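Local coordinates for D-hydantoinase (PDB 1NFG), which catalyses the zinc-dependent, stereospecific hydrolysis of the cyclic amide bond of D-hydantoin derivatives and assembles into homodimers and homotetramers, at the interface of chains A and B. Sequence-based numbering; all coordinates share one arbitrary frame. Chains: chain A/B, D-hydantoinase.

The three contacts sample one two-fold symmetric interface between copies of the same protein, so each has a twin with the chains exchanged. Contact 1 and contact 3 are neighbours, with the centres of their C-alpha atoms about 8 Å apart, and they share A:Asp14 and A:Thr359. Both draw on the turn leading into strand 15-24; helix 358-372 borders contact 1 and carries much of contact 3. Contact 2 lies about 26 Å from contact 1 and 19 Å from contact 3, where helix 292-303 faces a loop and the partner's C-terminus. Apolar, charged and water-mediated zones follow in that order along this subunit interface.

Contact 1: the interface of chains A and B. Residues chain A 14-16, 359; chain B 376-377.
The ring of B:Phe376 points its tip at the backbone of A:Gly15, with CZ 3.4 Å from the A:Gly15 amide N and 3.5 Å from its CA. The A:Gly15 N and the carbonyl carbon of A:Asp14 both lie in the ring plane at its edge, so the peptide meets the rim of the aromatic group and not a face. At one side of that tip, CE1 of B:Phe376 touches CG1 of A:Ile16 at 4.0 Å, and the two side chains cross at about a right angle. CG1 of A:Ile16 stands anti to its carbonyl carbon (chi1 -59°), which brings the longer branch, including CD1, to the ring. Next along the chain, ring carbon CG of B:Pro377 sits 3.3 Å from the backbone O of A:Ile16, a van der Waals contact of a ring carbon with a carbonyl oxygen.

Behind this first shell, B:Pro377 follows B:Phe376 through a cis peptide bond, and its CB lies 3.7 Å above the plane of the B:Phe376 ring, over the centre, backing one face. The patch is therefore held by packing and shape, with 139 Å² of surface hidden, and docks a Phe-Pro loop against the start of strand 15-24 in the subunit assembly.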
loop_
_atom_site.group_PDB
_atom_site.type_symbol
_atom_site.label_atom_id
_atom_site.label_comp_id
_atom_site.label_asym_id
_atom_site.label_seq_id
_atom_site.Cartn_x
_atom_site.Cartn_y
_atom_site.Cartn_z
ATOM N N ASP A 14 0.805 32.416 -6.951
ATOM C CA ASP A 14 0.145 32.256 -8.238
ATOM C C ASP A 14 0.246 33.465 -9.157
ATOM O O ASP A 14 -0.742 33.920 -9.734
ATOM C CB ASP A 14 -1.311 31.859 -8.023
ATOM C CG ASP A 14 -1.439 30.442 -7.479
ATOM O OD1 ASP A 14 -0.854 29.511 -8.086
ATOM O OD2 ASP A 14 -2.119 30.255 -6.446
ATOM N N GLY A 15 1.466 33.969 -9.297
ATOM C CA GLY A 15 1.690 35.110 -10.151
ATOM C C GLY A 15 3.141 35.539 -10.163
ATOM O O GLY A 15 3.853 35.415 -9.163
ATOM N N ILE A 16 3.581 36.021 -11.319
ATOM C CA ILE A 16 4.937 36.519 -11.495
ATOM C C ILE A 16 4.780 37.704 -12.415
ATOM O O ILE A 16 4.481 37.531 -13.597
ATOM C CB ILE A 16 5.852 35.516 -12.197
ATOM C CG1 ILE A 16 5.933 34.223 -11.396
ATOM C CG2 ILE A 16 7.235 36.109 -12.343
ATOM C CD1 ILE A 16 6.879 33.211 -11.990
ATOM N N THR A 359 7.459 29.513 -7.636
ATOM C CA THR A 359 6.121 29.815 -7.191
ATOM C C THR A 359 5.702 28.964 -5.985
ATOM O O THR A 359 4.949 29.430 -5.126
ATOM C CB THR A 359 5.151 29.651 -8.389
ATOM O OG1 THR A 359 4.508 30.905 -8.635
ATOM C CG2 THR A 359 4.114 28.564 -8.138
ATOM N N PHE B 376 1.672 30.254 -18.334
ATOM C CA PHE B 376 1.707 31.084 -17.133
ATOM C C PHE B 376 2.969 31.935 -17.146
ATOM O O PHE B 376 4.037 31.451 -17.504
ATOM C CB PHE B 376 1.671 30.159 -15.902
ATOM C CG PHE B 376 1.789 30.866 -14.581
ATOM C CD1 PHE B 376 3.035 31.140 -14.031
ATOM C CD2 PHE B 376 0.646 31.245 -13.878
ATOM C CE1 PHE B 376 3.145 31.791 -12.784
ATOM C CE2 PHE B 376 0.744 31.893 -12.640
ATOM C CZ PHE B 376 1.997 32.164 -12.095
ATOM N N PRO B 377 2.872 33.208 -16.723
ATOM C CA PRO B 377 1.669 33.894 -16.232
ATOM C C PRO B 377 0.842 34.695 -17.244
ATOM O O PRO B 377 -0.087 35.410 -16.846
ATOM C CB PRO B 377 2.221 34.776 -15.124
ATOM C CG PRO B 377 3.522 35.204 -15.690
ATOM C CD PRO B 377 4.087 33.936 -16.305
#

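Contact 2: the interface of chains A and B. Residues chain A 254-257, 457; chain B 300, 303-304.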
loop_
_atom_site.group_PDB
_atom_site.type_symbol
_atom_site.label_atom_id
_atom_site.label_comp_id
_atom_site.label_asym_id
_atom_site.label_seq_id
_atom_site.Cartn_x
_atom_site.Cartn_y
_atom_site.Cartn_z
ATOM N N GLY A 254 -9.996 9.630 3.427
ATOM C CA GLY A 254 -10.906 10.751 3.577
ATOM C C GLY A 254 -10.695 11.544 4.859
ATOM O O GLY A 254 -11.455 12.469 5.168
ATOM N N VAL A 255 -9.666 11.185 5.618
ATOM C CA VAL A 255 -9.383 11.896 6.850
ATOM C C VAL A 255 -8.835 13.267 6.481
ATOM O O VAL A 255 -7.963 13.382 5.621
ATOM C CB VAL A 255 -8.328 11.138 7.709
ATOM C CG1 VAL A 255 -7.935 11.973 8.926
ATOM C CG2 VAL A 255 -8.888 9.795 8.159
ATOM N N ARG A 256 -9.355 14.311 7.112
ATOM C CA ARG A 256 -8.856 15.648 6.832
ATOM C C ARG A 256 -7.533 15.772 7.560
ATOM O O ARG A 256 -7.429 16.451 8.578
ATOM C CB ARG A 256 -9.842 16.704 7.322
ATOM C CG ARG A 256 -11.137 16.724 6.526
ATOM C CD ARG A 256 -12.113 17.715 7.124
ATOM N NE ARG A 256 -12.663 17.263 8.403
ATOM C CZ ARG A 256 -13.274 18.061 9.277
ATOM N NH1 ARG A 256 -13.406 19.359 9.015
ATOM N NH2 ARG A 256 -13.760 17.559 10.409
ATOM N N ALA A 257 -6.523 15.090 7.034
ATOM C CA ALA A 257 -5.199 15.098 7.630
ATOM C C ALA A 257 -4.294 16.087 6.924
ATOM O O ALA A 257 -4.232 16.112 5.693
ATOM C CB ALA A 257 -4.594 13.706 7.560
ATOM N N GLN A 457 -8.083 23.672 8.353
ATOM C CA GLN A 457 -8.170 22.376 7.695
ATOM C C GLN A 457 -7.304 22.379 6.438
ATOM O O GLN A 457 -6.699 23.430 6.126
ATOM C CB GLN A 457 -9.626 22.096 7.308
ATOM C CG GLN A 457 -9.904 20.719 6.711
ATOM C CD GLN A 457 -11.132 20.717 5.811
ATOM O OE1 GLN A 457 -11.025 20.895 4.595
ATOM N NE2 GLN A 457 -12.309 20.537 6.409
ATOM O OXT GLN A 457 -7.245 21.327 5.768
ATOM N N ASN B 300 -11.641 14.289 -2.761
ATOM C CA ASN B 300 -10.661 14.354 -1.678
ATOM C C ASN B 300 -9.293 14.609 -2.262
ATOM O O ASN B 300 -8.519 15.402 -1.726
ATOM C CB ASN B 300 -10.616 13.060 -0.853
ATOM C CG ASN B 300 -11.832 12.892 0.055
ATOM O OD1 ASN B 300 -12.407 13.878 0.535
ATOM N ND2 ASN B 300 -12.220 11.640 0.309
ATOM N N ARG B 303 -9.053 18.273 -3.150
ATOM C CA ARG B 303 -8.849 19.068 -1.941
ATOM C C ARG B 303 -7.440 18.941 -1.397
ATOM O O ARG B 303 -6.923 19.871 -0.779
ATOM C CB ARG B 303 -9.848 18.666 -0.855
ATOM C CG ARG B 303 -9.838 19.618 0.333
ATOM C CD ARG B 303 -10.809 19.214 1.438
ATOM N NE ARG B 303 -10.324 18.078 2.218
ATOM C CZ ARG B 303 -10.684 16.816 2.011
ATOM N NH1 ARG B 303 -11.545 16.516 1.045
ATOM N NH2 ARG B 303 -10.188 15.851 2.778
ATOM N N ASN B 304 -6.815 17.793 -1.624
ATOM C CA ASN B 304 -5.455 17.581 -1.151
ATOM C C ASN B 304 -4.408 18.045 -2.160
ATOM O O ASN B 304 -3.203 17.905 -1.930
ATOM C CB ASN B 304 -5.249 16.110 -0.797
ATOM C CG ASN B 304 -5.849 15.751 0.548
ATOM O OD1 ASN B 304 -5.403 16.244 1.587
ATOM N ND2 ASN B 304 -6.866 14.898 0.538
HETATM O O HOH W 1 -6.884 16.769 4.019
HETATM O O HOH W 2 -7.927 19.233 3.797
#
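Water 1 is gripped from both chains: it lies 2.9 Å from the side-chain carbonyl OD1 of B:Asn304 and 3.2 Å from the backbone O of A:Ala257. It also pairs with water 2 at 2.7 Å, and water 2 in turn joins NE of B:Arg303, 3.1 Å away, to the terminal carboxylate OXT of A:Gln457. A:Gln457 is poorly ordered, which makes that last link less certain. The two waters bridge the subunits where direct polar bonds are absent from this patch.

B:Arg303 hides 62 Å² against chain A. Its chain bends at chi3 (75°), turning the guanidinium back towards its own helix 292-303, where NH1 donates to OD1 of B:Asn300 over 2.8 Å in a nearly straight bond (176° at H). That acceptor lies in the guanidinium plane at its edge, as does water 2, which should limit the group's rotation. NH2 passes 4.0 Å from CG of A:Arg256; A:Arg256 NE and B:Arg303 NH2, of like charge, stay 6.3 Å apart. In the second shell, ND2 of B:Asn304 donates to the backbone O of B:Asn300 in a bent bond, from above the carbonyl plane, which may steady the amide. This hydrated patch joins helix 292-303 to the partner's 254-257 segment and C-terminus.

Contact 3: the interface of chains A and B. Residues chain A 13-14, 359, 367, 371; chain B 13-14, 359, 367, 371.
In this amidohydrolase-family enzyme, the turn before strand 15-24 meets helix 358-372 of the partner chain in a reciprocal pair of lysine-aspartate salt bridges about the two-fold axis. The ammonium NZ of B:Lys371 lies 2.7 Å from the carboxylate OD1 of A:Asp14, meeting it nearly along its C-O bond direction, and the two side chains cross at about a right angle. The same NZ donates to the backbone O of A:Ala13 at 3.0 Å, in the carbonyl plane with a C=O...N angle of 154°. Water 3 adds a second route, 2.7 Å from A:Asp14 OD1 and 3.1 Å from B:Lys371 NZ. The lysine chain is extended beyond CG, which carries its tip across the boundary.

A:Ala13 O takes a further hydrogen bond, from the hydroxyl OG1 of A:Thr359 at 3.0 Å; this donor stands well above the carbonyl plane, 69° out of it, so the two donors approach from different directions. Methyl CG2 of B:Thr367 packs 3.5 Å from A:Asp14 OD1. Exchanging the chains gives the twin set, A:Lys371 with B:Asp14 and B:Ala13. Between the twins the two aspartate carboxylates meet near the axis, but their OD2 atoms are modelled too close, so their relative placement is doubtful.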
loop_
_atom_site.group_PDB
_atom_site.type_symbol
_atom_site.label_atom_id
_atom_site.label_comp_id
_atom_site.label_asym_id
_atom_site.label_seq_id
_atom_site.Cartn_x
_atom_site.Cartn_y
_atom_site.Cartn_z
ATOM N N ALA A 13 2.426 33.160 -4.887
ATOM C CA ALA A 13 2.295 31.735 -5.154
ATOM C C ALA A 13 1.648 31.490 -6.511
ATOM O O ALA A 13 1.916 30.480 -7.157
ATOM C CB ALA A 13 1.488 31.067 -4.050
ATOM N N ASP A 14 0.805 32.416 -6.951
ATOM C CA ASP A 14 0.145 32.256 -8.238
ATOM C C ASP A 14 0.246 33.465 -9.157
ATOM O O ASP A 14 -0.742 33.920 -9.734
ATOM C CB ASP A 14 -1.311 31.859 -8.023
ATOM C CG ASP A 14 -1.439 30.442 -7.479
ATOM O OD1 ASP A 14 -0.854 29.511 -8.086
ATOM O OD2 ASP A 14 -2.119 30.255 -6.446
ATOM N N THR A 359 7.459 29.513 -7.636
ATOM C CA THR A 359 6.121 29.815 -7.191
ATOM C C THR A 359 5.702 28.964 -5.985
ATOM O O THR A 359 4.949 29.430 -5.126
ATOM C CB THR A 359 5.151 29.651 -8.389
ATOM O OG1 THR A 359 4.508 30.905 -8.635
ATOM C CG2 THR A 359 4.114 28.564 -8.138
ATOM N N THR A 367 2.321 31.628 1.851
ATOM C CA THR A 367 0.901 31.612 1.509
ATOM C C THR A 367 0.066 30.448 2.022
ATOM O O THR A 367 -1.034 30.656 2.536
ATOM C CB THR A 367 0.697 31.720 -0.016
ATOM O OG1 THR A 367 1.445 32.833 -0.515
ATOM C CG2 THR A 367 -0.771 31.944 -0.343
ATOM N N LYS A 371 -2.969 30.460 4.997
ATOM C CA LYS A 371 -4.299 29.951 4.706
ATOM C C LYS A 371 -4.770 28.992 5.787
ATOM O O LYS A 371 -5.835 29.184 6.373
ATOM C CB LYS A 371 -4.320 29.227 3.361
ATOM C CG LYS A 371 -4.303 30.130 2.148
ATOM C CD LYS A 371 -4.333 29.305 0.879
ATOM C CE LYS A 371 -4.452 30.177 -0.358
ATOM N NZ LYS A 371 -4.393 29.355 -1.597
ATOM N N ALA B 13 -5.926 32.290 -7.322
ATOM C CA ALA B 13 -5.656 31.079 -6.562
ATOM C C ALA B 13 -5.024 31.407 -5.216
ATOM O O ALA B 13 -5.202 30.675 -4.246
ATOM C CB ALA B 13 -4.757 30.148 -7.362
ATOM N N ASP B 14 -4.293 32.513 -5.151
ATOM C CA ASP B 14 -3.653 32.896 -3.901
ATOM C C ASP B 14 -3.902 34.338 -3.477
ATOM O O ASP B 14 -2.981 35.071 -3.116
ATOM C CB ASP B 14 -2.159 32.605 -3.976
ATOM C CG ASP B 14 -1.870 31.109 -3.976
ATOM O OD1 ASP B 14 -2.373 30.402 -3.067
ATOM O OD2 ASP B 14 -1.149 30.636 -4.880
ATOM N N THR B 359 -10.627 29.366 -3.380
ATOM C CA THR B 359 -9.316 29.626 -3.921
ATOM C C THR B 359 -8.780 28.449 -4.745
ATOM O O THR B 359 -8.057 28.651 -5.724
ATOM C CB THR B 359 -8.366 30.008 -2.757
ATOM O OG1 THR B 359 -7.861 31.326 -2.987
ATOM C CG2 THR B 359 -7.217 29.019 -2.613
ATOM N N THR B 367 -5.488 28.460 -13.058
ATOM C CA THR B 367 -4.084 28.717 -12.751
ATOM C C THR B 367 -3.121 27.542 -12.822
ATOM O O THR B 367 -2.035 27.666 -13.390
ATOM C CB THR B 367 -3.932 29.387 -11.371
ATOM O OG1 THR B 367 -4.804 30.520 -11.295
ATOM C CG2 THR B 367 -2.504 29.867 -11.164
ATOM N N LYS B 371 -0.027 26.803 -15.640
ATOM C CA LYS B 371 1.341 26.577 -15.203
ATOM C C LYS B 371 1.936 25.349 -15.872
ATOM O O LYS B 371 2.991 25.428 -16.502
ATOM C CB LYS B 371 1.401 26.392 -13.687
ATOM C CG LYS B 371 1.260 27.662 -12.881
ATOM C CD LYS B 371 1.341 27.357 -11.400
ATOM C CE LYS B 371 1.338 28.622 -10.562
ATOM N NZ LYS B 371 1.332 28.300 -9.109
HETATM O O HOH W 3 -1.486 27.130 -9.101
HETATM O O HOH W 4 -1.468 28.558 -1.258
#